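Local atomic coordinates of aminopeptidase (Aneurinibacillus sp. AM-1, PDB entry 5IB9), a protein that probably removes amino-terminal residues from peptides as a zinc-dependent exopeptidase of the M28 family that also carries a protease-associated domain. Residues E96-G101 with K111-K116; G115-I120 with A139-I144; M297-M302 with G344-E349; M313-G318 with P357-I362. All blocks are in the same frame, centred on the assembly; numbering follows the deposited sequence.

Interaction 1. Residues E96-G101 with K111-K116; sequences ELVYVG and KDLNGK
Val-98 and Leu-113 meet in the protease-associated domain, where the loop leaving helix 105-109 folds back over strand 91-99 before entering strand 117-121. A single methyl of the leucine carries most of the apolar contact: CD2 of Leu-113 lies 3.8 Å from CB of Val-98. The same CD2 also meets CG1 of Val-100 at 3.7 Å, the two side chains reaching toward each other tip to tip. CG2 of Val-98 turns to a different neighbour, resting 3.8 Å from CD of Lys-116.

Lys-116 uses both parts of its side chain. The hydrocarbon runs extended beside Glu-96, pointing the same way, and a final bend (chi4 -47°) sets NZ 3.1 Å from OE1 of Glu-96 in a salt bridge that uses the anti lone pair of that oxygen. A water accepts from the backbone N of Glu-96 at 2.9 Å and, weakly, from the same ammonium group. The lysine is delivered by a type II turn, in which N of Lys-116 bonds to O of Leu-113 at 2.8 Å; Gly-115 has phi 87° there, where a CB would press on the preceding carbonyl.

The contact thus grades from buried methyl packing at Val-100 and Leu-113 to a charge pair at a partly exposed margin, where solvent would probably screen the ions and temper their attraction.

Interaction 2. Residues G115-I120 with A139-I144; sequences GKIALI and AKAVII
Ala-118 and Val-142 are a parallel pair with CA atoms 4.7 Å apart, in strands 117-120 and 141-144 whose directions differ by 20°. Ala-118 bonds through both its backbone polar groups: its N donates to O of Ala-141 at 3.0 Å, and its O accepts from N of Ile-143 at 2.8 Å, an almost straight bond at 174°. O of Ile-143 then takes N of Ile-120. At the entrance to the strands Lys-140 N donates to O of Lys-116 at 2.8 Å, while the buried N of Ala-141 has no partner in the model. CA-H...O contacts fill in between the bonds, among them CA of Ile-144 to O of Ile-120 at 3.1 Å.

Side chains alternate between the two faces. On one, Ile-143 serves two neighbours because its CG2 is anti to the backbone N and its CG1 lies beside it (chi1 -65°). The CG2 branch meets CD1 of Leu-119 at 3.7 Å, and CD1, at the end of the other branch, meets CG2 of Ile-117 at 3.9 Å. On the other face, CD1 of Ile-120 leans over to CG1 of Val-142 at 3.6 Å, near the small side chain of Ala-118.

Helix 127-136 joins the strands as a beta-alpha-beta unit and lays Ala-134 on Ala-118 and Val-142. Val-191 of strand 187-210 packs on Ile-117 and Ile-143, and strand 91-99 pairs with strand 117-121 along its other edge.

Interaction 3. Residues M297-M302 with G344-E349; sequences MFQLDM and GRSDHE. With ZN (zinc ion), chain C; BES (2-(3-amino-2-hydroxy-4-phenyl-butyrylamino)-4-methyl-pentanoic acid), chain H.
The hydroxyl of Ser-346 is held by two residues of segment 297-302: OG donates to OD2 of Asp-301 at 2.7 Å, using that oxygen's anti lone pair, and accepts from NE2 of Gln-299 at 3.1 Å. The serine OG lies 24° out of the amide plane of Gln-299. A bend at chi2 (71°) turns CD of the glutamine toward the 344-349 loop, and NE2 also makes a weak bond to OD2 of Asp-347 at 2.9 Å, the amide and carboxylate planes turned 81° from each other. The other carboxylate oxygen of Asp-347 is held by Ser-279. Nearer the backbone, CB of Gln-299 packs on CB of His-348.

Asp-301 grasps a zinc ion with both oxygens, OD1 at 2.1 Å and OD2 at 2.3 Å; His-228 and Asp-240 also bind this metal, as do the amine and hydroxyl of the inhibitor. Arg-345 holds the inhibitor's far end, its NE 2.7 Å from carboxylate atom O4 while one guanidinium face lies against phenyl carbon C8. An alanine in place of Gln-299 would probably leave OG of Ser-346 with one fewer partner to fix its rotation, and OD2 of Asp-347 without its weak donor.

The direction of the bonds is therefore set, amide to hydroxyl to carboxylate. The placing of Ser-346, and behind it Gln-299, is consistent with successive outer shells that orient a zinc ligand without touching the metal.

Interaction 4. Residues M313-G318 with P357-I362; sequences MYTIDG and PAALFI. With BES (2-(3-amino-2-hydroxy-4-phenyl-butyrylamino)-4-methyl-pentanoic acid), chain H.
Met-313 and Phe-361 come together because each sets CG anti to its own carbonyl carbon, chi1 being -60° in the methionine, and the two side chains then run side by side in the same direction. CG of Met-313 lies 3.6 Å from CE1 of Phe-361. The sulfur sits 4.5 Å from the ring centroid and 50° off the ring normal, an oblique Met-aromatic contact. An alanine in place of Phe-361 would probably open a gap beside Met-313 and leave its CG and SD without the ring, with the thioether freer to turn.

The other face carries Tyr-314 and Leu-360, and Ile-362 reaches the tyrosine from beyond the last paired residue. CD2 of Leu-360 meets the tyrosine ring at its edge, 4.1 Å from CD2 of Tyr-314. Ile-362 places CG2 in the crowded position between backbone N and carbonyl carbon, which brings this methyl within 3.6 Å of the same ring atom, CD2 of Tyr-314. Its longer branch continues to the inhibitor, CD1 of Ile-362 lying 3.5 Å from phenyl carbon C11.

Between the faces, the backbones of Tyr-314 and Leu-360 bond reciprocally: N of Tyr-314 reaches O of Leu-360 at 2.7 Å, and N of Leu-360 reaches O of Tyr-314 at 2.9 Å. Farther along, a water accepts from Ile-316 N and donates to Ala-358 O.

This is antiparallel pairing in the mixed sheet of the M28 peptidase domain, the strand directions 144° apart; strand 358-364 also runs parallel to strand 294-300, and the side chain of Ile-362 lines the inhibitor pocket.

In the fold
The four contacts form two pairs. Interactions 1 and 2 share Gly-115 and Lys-116, their centres about 6 Å apart, and Val-98 O and Leu-119 N, 2.8 Å apart, probably bond between the adjoining strands. Interactions 3 and 4, centres about 7 Å apart, join where strand 294-300 borders strand 358-364: Gln-299 O and Phe-361 N lie 2.8 Å apart, and Asp-301 CB packs on Leu-360 CD1 at 3.4 Å. Both touch the inhibitor, interaction 3 at its zinc-binding amine and hydroxyl, its carboxylate and one side of the phenyl, interaction 4 at the phenyl through Ile-362. Between the pairs, the nearest atoms of interactions 2 and 3 remain about 17 Å apart, and the protease-associated contacts lie away from the annotated sites.

Interaction 1. Residues E96-G101 with K111-K116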
# COMPACT_ATOMS: atom_id res chain seq x y z
N GLU A 96 30.57 -24.14 1.70
CA GLU A 96 30.63 -24.78 0.38
C GLU A 96 29.74 -24.03 -0.62
O GLU A 96 28.67 -23.57 -0.25
CB GLU A 96 30.17 -26.23 0.45
CG GLU A 96 30.51 -26.93 -0.85
CD GLU A 96 29.95 -28.33 -0.91
OE1 GLU A 96 29.36 -28.84 0.06
OE2 GLU A 96 30.13 -28.95 -1.96
N LEU A 97 30.24 -23.87 -1.82
CA LEU A 97 29.49 -23.27 -2.97
C LEU A 97 28.81 -24.33 -3.79
O LEU A 97 29.45 -25.28 -4.23
CB LEU A 97 30.49 -22.42 -3.78
CG LEU A 97 29.86 -21.64 -4.94
CD1 LEU A 97 29.08 -20.46 -4.32
CD2 LEU A 97 30.99 -21.15 -5.91
N VAL A 98 27.51 -24.16 -4.05
CA VAL A 98 26.69 -25.17 -4.71
C VAL A 98 25.98 -24.50 -5.86
O VAL A 98 25.21 -23.51 -5.64
CB VAL A 98 25.59 -25.83 -3.78
CG1 VAL A 98 24.85 -26.93 -4.53
CG2 VAL A 98 26.24 -26.37 -2.52
N TYR A 99 26.22 -25.03 -7.05
CA TYR A 99 25.54 -24.55 -8.27
C TYR A 99 24.12 -25.06 -8.34
O TYR A 99 23.86 -26.27 -8.29
CB TYR A 99 26.32 -24.98 -9.50
CG TYR A 99 25.65 -24.71 -10.83
CD1 TYR A 99 25.34 -23.38 -11.22
CD2 TYR A 99 25.30 -25.76 -11.67
CE1 TYR A 99 24.73 -23.11 -12.45
CE2 TYR A 99 24.70 -25.51 -12.91
CZ TYR A 99 24.43 -24.18 -13.29
OH TYR A 99 23.84 -23.97 -14.51
N VAL A 100 23.17 -24.12 -8.45
CA VAL A 100 21.76 -24.54 -8.52
C VAL A 100 21.06 -24.00 -9.75
O VAL A 100 19.86 -23.69 -9.68
CB VAL A 100 20.95 -24.19 -7.26
CG1 VAL A 100 21.48 -24.95 -6.03
CG2 VAL A 100 20.96 -22.68 -7.04
N GLY A 101 21.79 -23.87 -10.85
CA GLY A 101 21.13 -23.56 -12.13
C GLY A 101 20.57 -22.15 -12.09
O GLY A 101 21.26 -21.24 -11.67
N LYS A 111 18.87 -30.28 -4.35
CA LYS A 111 20.21 -30.06 -3.77
C LYS A 111 20.21 -29.81 -2.26
O LYS A 111 19.19 -29.40 -1.66
CB LYS A 111 20.96 -28.94 -4.49
CG LYS A 111 21.63 -29.35 -5.79
CD LYS A 111 20.78 -28.94 -6.98
CE LYS A 111 21.15 -29.75 -8.23
NZ LYS A 111 20.88 -28.99 -9.49
N ASP A 112 21.37 -30.06 -1.65
CA ASP A 112 21.56 -29.74 -0.24
C ASP A 112 22.26 -28.38 -0.04
O ASP A 112 23.48 -28.24 -0.31
CB ASP A 112 22.32 -30.87 0.48
CG ASP A 112 22.63 -30.55 1.95
OD1 ASP A 112 23.66 -31.06 2.45
OD2 ASP A 112 21.85 -29.80 2.60
N LEU A 113 21.48 -27.39 0.40
CA LEU A 113 21.96 -26.02 0.55
C LEU A 113 22.14 -25.57 1.97
O LEU A 113 22.70 -24.51 2.20
CB LEU A 113 21.02 -25.04 -0.17
CG LEU A 113 20.80 -25.25 -1.66
CD1 LEU A 113 19.91 -24.18 -2.23
CD2 LEU A 113 22.13 -25.20 -2.35
N ASN A 114 21.68 -26.37 2.94
CA ASN A 114 21.65 -25.88 4.30
C ASN A 114 23.05 -25.49 4.79
O ASN A 114 23.97 -26.32 4.81
CB ASN A 114 20.94 -26.88 5.24
CG ASN A 114 21.02 -26.48 6.74
OD1 ASN A 114 20.60 -25.38 7.15
ND2 ASN A 114 21.57 -27.38 7.55
N GLY A 115 23.24 -24.21 5.11
CA GLY A 115 24.54 -23.78 5.61
C GLY A 115 25.49 -23.38 4.48
O GLY A 115 26.57 -22.85 4.75
N LYS A 116 25.05 -23.53 3.24
CA LYS A 116 25.92 -23.34 2.09
C LYS A 116 25.62 -22.07 1.28
O LYS A 116 24.71 -21.32 1.62
CB LYS A 116 25.78 -24.59 1.23
CG LYS A 116 26.38 -25.87 1.98
CD LYS A 116 26.11 -27.15 1.19
CE LYS A 116 26.49 -28.38 2.02
NZ LYS A 116 27.86 -28.26 2.69
O HOH W 1 29.58 -25.78 3.94

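Interaction 2. Residues G115-I120 with A139-I144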
# COMPACT_ATOMS: atom_id res chain seq x y z
N GLY A 115 23.24 -24.21 5.11
CA GLY A 115 24.54 -23.78 5.61
C GLY A 115 25.49 -23.38 4.48
O GLY A 115 26.57 -22.85 4.75
N LYS A 116 25.05 -23.53 3.24
CA LYS A 116 25.92 -23.34 2.09
C LYS A 116 25.62 -22.07 1.28
O LYS A 116 24.71 -21.32 1.62
CB LYS A 116 25.78 -24.59 1.23
CG LYS A 116 26.38 -25.87 1.98
CD LYS A 116 26.11 -27.15 1.19
CE LYS A 116 26.49 -28.38 2.02
NZ LYS A 116 27.86 -28.26 2.69
N ILE A 117 26.41 -21.81 0.22
CA ILE A 117 26.24 -20.57 -0.55
C ILE A 117 25.77 -21.02 -1.90
O ILE A 117 26.37 -21.95 -2.46
CB ILE A 117 27.58 -19.80 -0.68
CG1 ILE A 117 28.02 -19.32 0.69
CG2 ILE A 117 27.43 -18.62 -1.61
CD1 ILE A 117 29.49 -18.90 0.70
N ALA A 118 24.65 -20.47 -2.43
CA ALA A 118 24.17 -20.89 -3.73
C ALA A 118 24.79 -20.07 -4.85
O ALA A 118 24.91 -18.88 -4.70
CB ALA A 118 22.68 -20.77 -3.79
N LEU A 119 25.22 -20.72 -5.93
CA LEU A 119 25.65 -20.04 -7.14
C LEU A 119 24.53 -20.18 -8.13
O LEU A 119 24.08 -21.30 -8.41
CB LEU A 119 26.88 -20.75 -7.72
CG LEU A 119 27.51 -20.02 -8.93
CD1 LEU A 119 28.24 -18.69 -8.62
CD2 LEU A 119 28.51 -20.99 -9.61
N ILE A 120 24.07 -19.04 -8.67
CA ILE A 120 22.85 -19.05 -9.43
C ILE A 120 23.10 -18.15 -10.61
O ILE A 120 23.73 -17.07 -10.47
CB ILE A 120 21.68 -18.40 -8.64
CG1 ILE A 120 21.44 -19.09 -7.29
CG2 ILE A 120 20.42 -18.48 -9.50
CD1 ILE A 120 20.21 -18.53 -6.46
N ALA A 139 20.26 -21.98 2.29
CA ALA A 139 21.41 -21.18 1.83
C ALA A 139 21.65 -20.02 2.78
O ALA A 139 20.71 -19.36 3.20
CB ALA A 139 21.21 -20.70 0.41
N LYS A 140 22.89 -19.76 3.11
CA LYS A 140 23.25 -18.61 3.98
C LYS A 140 23.66 -17.36 3.19
O LYS A 140 23.72 -16.23 3.74
CB LYS A 140 24.36 -18.97 4.97
CG LYS A 140 24.02 -20.03 6.03
CD LYS A 140 22.56 -20.05 6.44
CE LYS A 140 22.23 -21.19 7.46
NZ LYS A 140 20.76 -21.61 7.50
N ALA A 141 23.93 -17.56 1.91
CA ALA A 141 24.18 -16.45 1.00
C ALA A 141 24.01 -16.95 -0.42
O ALA A 141 23.98 -18.15 -0.68
CB ALA A 141 25.58 -15.86 1.22
N VAL A 142 23.89 -16.02 -1.35
CA VAL A 142 23.63 -16.32 -2.77
C VAL A 142 24.58 -15.48 -3.60
O VAL A 142 24.82 -14.31 -3.32
CB VAL A 142 22.17 -16.01 -3.17
CG1 VAL A 142 22.04 -16.06 -4.57
CG2 VAL A 142 21.22 -16.99 -2.45
N ILE A 143 25.24 -16.14 -4.56
CA ILE A 143 26.03 -15.43 -5.57
C ILE A 143 25.34 -15.61 -6.90
O ILE A 143 25.07 -16.73 -7.39
CB ILE A 143 27.46 -15.95 -5.66
CG1 ILE A 143 28.23 -15.70 -4.37
CG2 ILE A 143 28.20 -15.36 -6.90
CD1 ILE A 143 29.48 -16.63 -4.23
N ILE A 144 24.92 -14.48 -7.52
CA ILE A 144 24.24 -14.55 -8.77
C ILE A 144 25.24 -14.09 -9.85
O ILE A 144 25.99 -13.11 -9.67
CB ILE A 144 22.93 -13.68 -8.78
CG1 ILE A 144 21.97 -14.16 -7.70
CG2 ILE A 144 22.30 -13.85 -10.14
CD1 ILE A 144 20.77 -13.31 -7.53

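Interaction 3. Residues M297-M302 with G344-E349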
# COMPACT_ATOMS: atom_id res chain seq x y z
N MET A 297 -3.64 8.03 -19.84
CA MET A 297 -2.55 8.47 -18.99
C MET A 297 -1.32 8.49 -19.90
O MET A 297 -0.94 7.49 -20.54
CB MET A 297 -2.32 7.53 -17.76
CG MET A 297 -1.23 8.02 -16.74
SD MET A 297 0.38 7.47 -17.26
CE MET A 297 1.32 8.42 -16.06
N PHE A 298 -0.74 9.69 -20.02
CA PHE A 298 0.51 9.99 -20.80
C PHE A 298 1.66 10.07 -19.84
O PHE A 298 1.69 10.93 -19.00
CB PHE A 298 0.39 11.30 -21.54
CG PHE A 298 -0.69 11.34 -22.59
CD1 PHE A 298 -0.28 11.46 -23.96
CD2 PHE A 298 -2.06 11.31 -22.30
CE1 PHE A 298 -1.24 11.52 -24.95
CE2 PHE A 298 -3.02 11.37 -23.33
CZ PHE A 298 -2.62 11.49 -24.64
N GLN A 299 2.62 9.16 -19.92
CA GLN A 299 3.84 9.19 -19.10
C GLN A 299 5.06 9.72 -19.85
O GLN A 299 5.30 9.29 -20.99
CB GLN A 299 4.14 7.78 -18.59
CG GLN A 299 5.50 7.70 -17.86
CD GLN A 299 5.52 8.41 -16.48
OE1 GLN A 299 4.54 8.94 -16.03
NE2 GLN A 299 6.62 8.34 -15.76
N LEU A 300 5.69 10.76 -19.32
CA LEU A 300 6.87 11.40 -20.03
C LEU A 300 8.10 11.04 -19.21
O LEU A 300 8.26 11.43 -18.05
CB LEU A 300 6.63 12.93 -19.94
CG LEU A 300 5.36 13.47 -20.64
CD1 LEU A 300 5.11 14.82 -20.12
CD2 LEU A 300 5.86 13.71 -22.11
N ASP A 301 8.95 10.22 -19.83
CA ASP A 301 10.23 9.78 -19.12
C ASP A 301 11.30 9.70 -20.19
O ASP A 301 11.18 8.87 -21.11
CB ASP A 301 9.94 8.44 -18.53
CG ASP A 301 10.96 8.01 -17.40
OD1 ASP A 301 11.97 8.70 -17.25
OD2 ASP A 301 10.72 7.10 -16.58
N MET A 302 12.34 10.50 -20.00
CA MET A 302 13.46 10.65 -20.92
C MET A 302 13.07 11.19 -22.27
O MET A 302 13.01 10.47 -23.21
CB MET A 302 14.22 9.33 -20.99
CG MET A 302 14.81 9.07 -19.71
SD MET A 302 15.61 7.45 -19.46
CE MET A 302 16.79 7.43 -20.79
N GLY A 344 7.58 -1.60 -20.34
CA GLY A 344 7.13 -1.17 -19.00
C GLY A 344 8.19 -0.20 -18.44
O GLY A 344 8.68 0.69 -19.15
N ARG A 345 8.57 -0.40 -17.19
CA ARG A 345 9.73 0.23 -16.56
C ARG A 345 9.51 1.71 -16.25
O ARG A 345 10.50 2.48 -16.12
CB ARG A 345 11.05 0.11 -17.38
CG ARG A 345 11.45 -1.33 -17.74
CD ARG A 345 12.60 -1.36 -18.85
NE ARG A 345 13.82 -0.70 -18.40
CZ ARG A 345 14.93 -0.57 -19.13
NH1 ARG A 345 14.99 -1.10 -20.36
NH2 ARG A 345 15.98 0.06 -18.64
N SER A 346 8.23 2.16 -16.25
CA SER A 346 7.97 3.62 -15.85
C SER A 346 6.53 3.64 -15.35
O SER A 346 5.86 2.64 -15.30
CB SER A 346 8.24 4.58 -17.01
OG SER A 346 8.35 5.91 -16.51
N ASP A 347 6.12 4.81 -14.91
CA ASP A 347 4.85 4.97 -14.16
C ASP A 347 3.58 4.66 -14.96
O ASP A 347 2.56 4.38 -14.31
CB ASP A 347 4.76 6.40 -13.60
CG ASP A 347 5.90 6.69 -12.61
OD1 ASP A 347 6.02 5.95 -11.61
OD2 ASP A 347 6.70 7.62 -12.94
N HIS A 348 3.66 4.53 -16.29
CA HIS A 348 2.47 4.10 -17.04
C HIS A 348 2.04 2.71 -16.61
O HIS A 348 0.85 2.39 -16.70
CB HIS A 348 2.67 4.18 -18.54
CG HIS A 348 3.82 3.35 -19.03
ND1 HIS A 348 5.12 3.45 -18.53
CD2 HIS A 348 3.83 2.43 -20.02
CE1 HIS A 348 5.88 2.55 -19.19
NE2 HIS A 348 5.12 1.95 -20.12
N GLU A 349 2.96 1.87 -16.13
CA GLU A 349 2.60 0.51 -15.65
C GLU A 349 1.62 0.55 -14.50
O GLU A 349 0.84 -0.40 -14.32
CB GLU A 349 3.86 -0.15 -15.20
CG GLU A 349 3.71 -1.70 -15.02
CD GLU A 349 5.11 -2.33 -14.91
OE1 GLU A 349 6.01 -2.14 -15.78
OE2 GLU A 349 5.31 -3.00 -13.93
ZN ZN C . 12.79 7.56 -15.69
N2 BES H . 13.24 5.82 -17.52
C1 BES H . 13.53 4.53 -16.91
C6 BES H . 12.85 3.44 -17.74
C7 BES H . 13.40 3.14 -19.13
C8 BES H . 14.79 3.13 -19.42
C12 BES H . 12.48 2.82 -20.15
C9 BES H . 15.23 2.81 -20.72
C11 BES H . 12.92 2.50 -21.46
C10 BES H . 14.30 2.50 -21.73
C2 BES H . 13.02 4.51 -15.46
O2 BES H . 13.52 5.76 -14.98
C3 BES H . 13.74 3.38 -14.80
O3 BES H . 14.96 3.47 -14.67
N1 BES H . 13.05 2.35 -14.48
C4 BES H . 13.73 1.18 -13.91
C13 BES H . 12.59 0.20 -13.67
C14 BES H . 11.55 0.67 -12.65
C15 BES H . 10.61 -0.53 -12.50
C16 BES H . 12.11 1.15 -11.32
C5 BES H . 14.65 0.47 -14.89
O1 BES H . 15.53 -0.32 -14.43
O4 BES H . 14.57 0.64 -16.12

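Interaction 4. Residues M313-G318 with P357-I362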
# COMPACT_ATOMS: atom_id res chain seq x y z
N MET A 313 6.29 5.47 -28.65
CA MET A 313 5.32 5.31 -27.54
C MET A 313 5.36 3.86 -27.09
O MET A 313 5.17 3.00 -27.91
CB MET A 313 3.94 5.55 -28.07
CG MET A 313 3.77 6.93 -28.64
SD MET A 313 2.14 7.32 -29.34
CE MET A 313 2.11 6.19 -30.78
N TYR A 314 5.50 3.57 -25.79
CA TYR A 314 5.52 2.20 -25.34
C TYR A 314 4.29 1.90 -24.50
O TYR A 314 3.88 2.66 -23.62
CB TYR A 314 6.72 1.96 -24.45
CG TYR A 314 8.04 1.76 -25.17
CD1 TYR A 314 8.15 0.90 -26.24
CD2 TYR A 314 9.13 2.48 -24.78
CE1 TYR A 314 9.43 0.76 -26.91
CE2 TYR A 314 10.44 2.35 -25.45
CZ TYR A 314 10.53 1.46 -26.46
OH TYR A 314 11.73 1.32 -27.16
N THR A 315 3.68 0.72 -24.75
CA THR A 315 2.60 0.28 -23.94
C THR A 315 3.01 -1.05 -23.24
O THR A 315 3.89 -1.80 -23.75
CB THR A 315 1.26 0.08 -24.68
OG1 THR A 315 1.49 -1.00 -25.62
CG2 THR A 315 0.91 1.35 -25.46
N ILE A 316 2.36 -1.37 -22.13
CA ILE A 316 2.78 -2.58 -21.35
C ILE A 316 2.54 -3.85 -22.13
O ILE A 316 3.43 -4.73 -22.01
CB ILE A 316 1.93 -2.61 -20.04
CG1 ILE A 316 2.22 -1.36 -19.16
CG2 ILE A 316 2.16 -3.90 -19.24
CD1 ILE A 316 3.67 -1.04 -18.89
N ASP A 317 1.38 -3.92 -22.83
CA ASP A 317 1.04 -5.12 -23.60
C ASP A 317 1.45 -5.04 -25.05
O ASP A 317 1.10 -5.94 -25.81
CB ASP A 317 -0.45 -5.43 -23.41
CG ASP A 317 -1.34 -4.24 -23.69
OD1 ASP A 317 -2.57 -4.35 -23.36
OD2 ASP A 317 -0.85 -3.20 -24.23
N GLY A 318 2.17 -4.00 -25.50
CA GLY A 318 2.48 -3.86 -26.94
C GLY A 318 1.27 -3.73 -27.86
O GLY A 318 1.42 -3.93 -29.08
N PRO A 357 -6.10 3.19 -20.26
CA PRO A 357 -5.17 3.28 -21.43
C PRO A 357 -3.91 4.12 -21.09
O PRO A 357 -4.10 5.22 -20.58
CB PRO A 357 -6.03 3.95 -22.55
CG PRO A 357 -7.52 3.76 -22.13
CD PRO A 357 -7.41 3.81 -20.55
N ALA A 358 -2.69 3.69 -21.32
CA ALA A 358 -1.55 4.42 -20.79
C ALA A 358 -0.43 4.17 -21.77
O ALA A 358 -0.35 3.04 -22.38
CB ALA A 358 -1.15 3.88 -19.36
N ALA A 359 0.48 5.13 -21.95
CA ALA A 359 1.66 4.89 -22.75
C ALA A 359 2.77 5.78 -22.24
O ALA A 359 2.49 6.95 -21.80
CB ALA A 359 1.35 5.29 -24.24
N LEU A 360 3.98 5.31 -22.43
CA LEU A 360 5.24 6.04 -22.15
C LEU A 360 5.72 6.64 -23.42
O LEU A 360 5.84 5.96 -24.49
CB LEU A 360 6.22 5.02 -21.59
CG LEU A 360 7.67 5.51 -21.62
CD1 LEU A 360 7.94 6.78 -20.71
CD2 LEU A 360 8.65 4.33 -21.16
N PHE A 361 6.04 7.91 -23.34
CA PHE A 361 6.74 8.70 -24.44
C PHE A 361 8.19 8.90 -24.05
O PHE A 361 8.45 9.41 -22.95
CB PHE A 361 6.05 10.08 -24.66
CG PHE A 361 4.64 9.95 -25.19
CD1 PHE A 361 4.40 10.21 -26.52
CD2 PHE A 361 3.58 9.51 -24.39
CE1 PHE A 361 3.11 10.07 -27.10
CE2 PHE A 361 2.27 9.36 -24.97
CZ PHE A 361 2.05 9.61 -26.30
N ILE A 362 9.11 8.42 -24.91
CA ILE A 362 10.57 8.35 -24.58
C ILE A 362 11.31 8.33 -25.89
O ILE A 362 10.74 7.91 -26.93
CB ILE A 362 10.85 7.07 -23.82
CG1 ILE A 362 12.34 6.99 -23.42
CG2 ILE A 362 10.34 5.81 -24.53
CD1 ILE A 362 12.57 5.94 -22.25
N2 BES H . 13.24 5.82 -17.52
C1 BES H . 13.53 4.53 -16.91
C6 BES H . 12.85 3.44 -17.74
C7 BES H . 13.40 3.14 -19.13
C8 BES H . 14.79 3.13 -19.42
C12 BES H . 12.48 2.82 -20.15
C9 BES H . 15.23 2.81 -20.72
C11 BES H . 12.92 2.50 -21.46
C10 BES H . 14.30 2.50 -21.73
C2 BES H . 13.02 4.51 -15.46
O2 BES H . 13.52 5.76 -14.98
C3 BES H . 13.74 3.38 -14.80
O3 BES H . 14.96 3.47 -14.67
N1 BES H . 13.05 2.35 -14.48
C4 BES H . 13.73 1.18 -13.91
C13 BES H . 12.59 0.20 -13.67
C14 BES H . 11.55 0.67 -12.65
C15 BES H . 10.61 -0.53 -12.50
C16 BES H . 12.11 1.15 -11.32
C5 BES H . 14.65 0.47 -14.89
O1 BES H . 15.53 -0.32 -14.43
O4 BES H . 14.57 0.64 -16.12
O HOH W 2 0.16 0.53 -21.37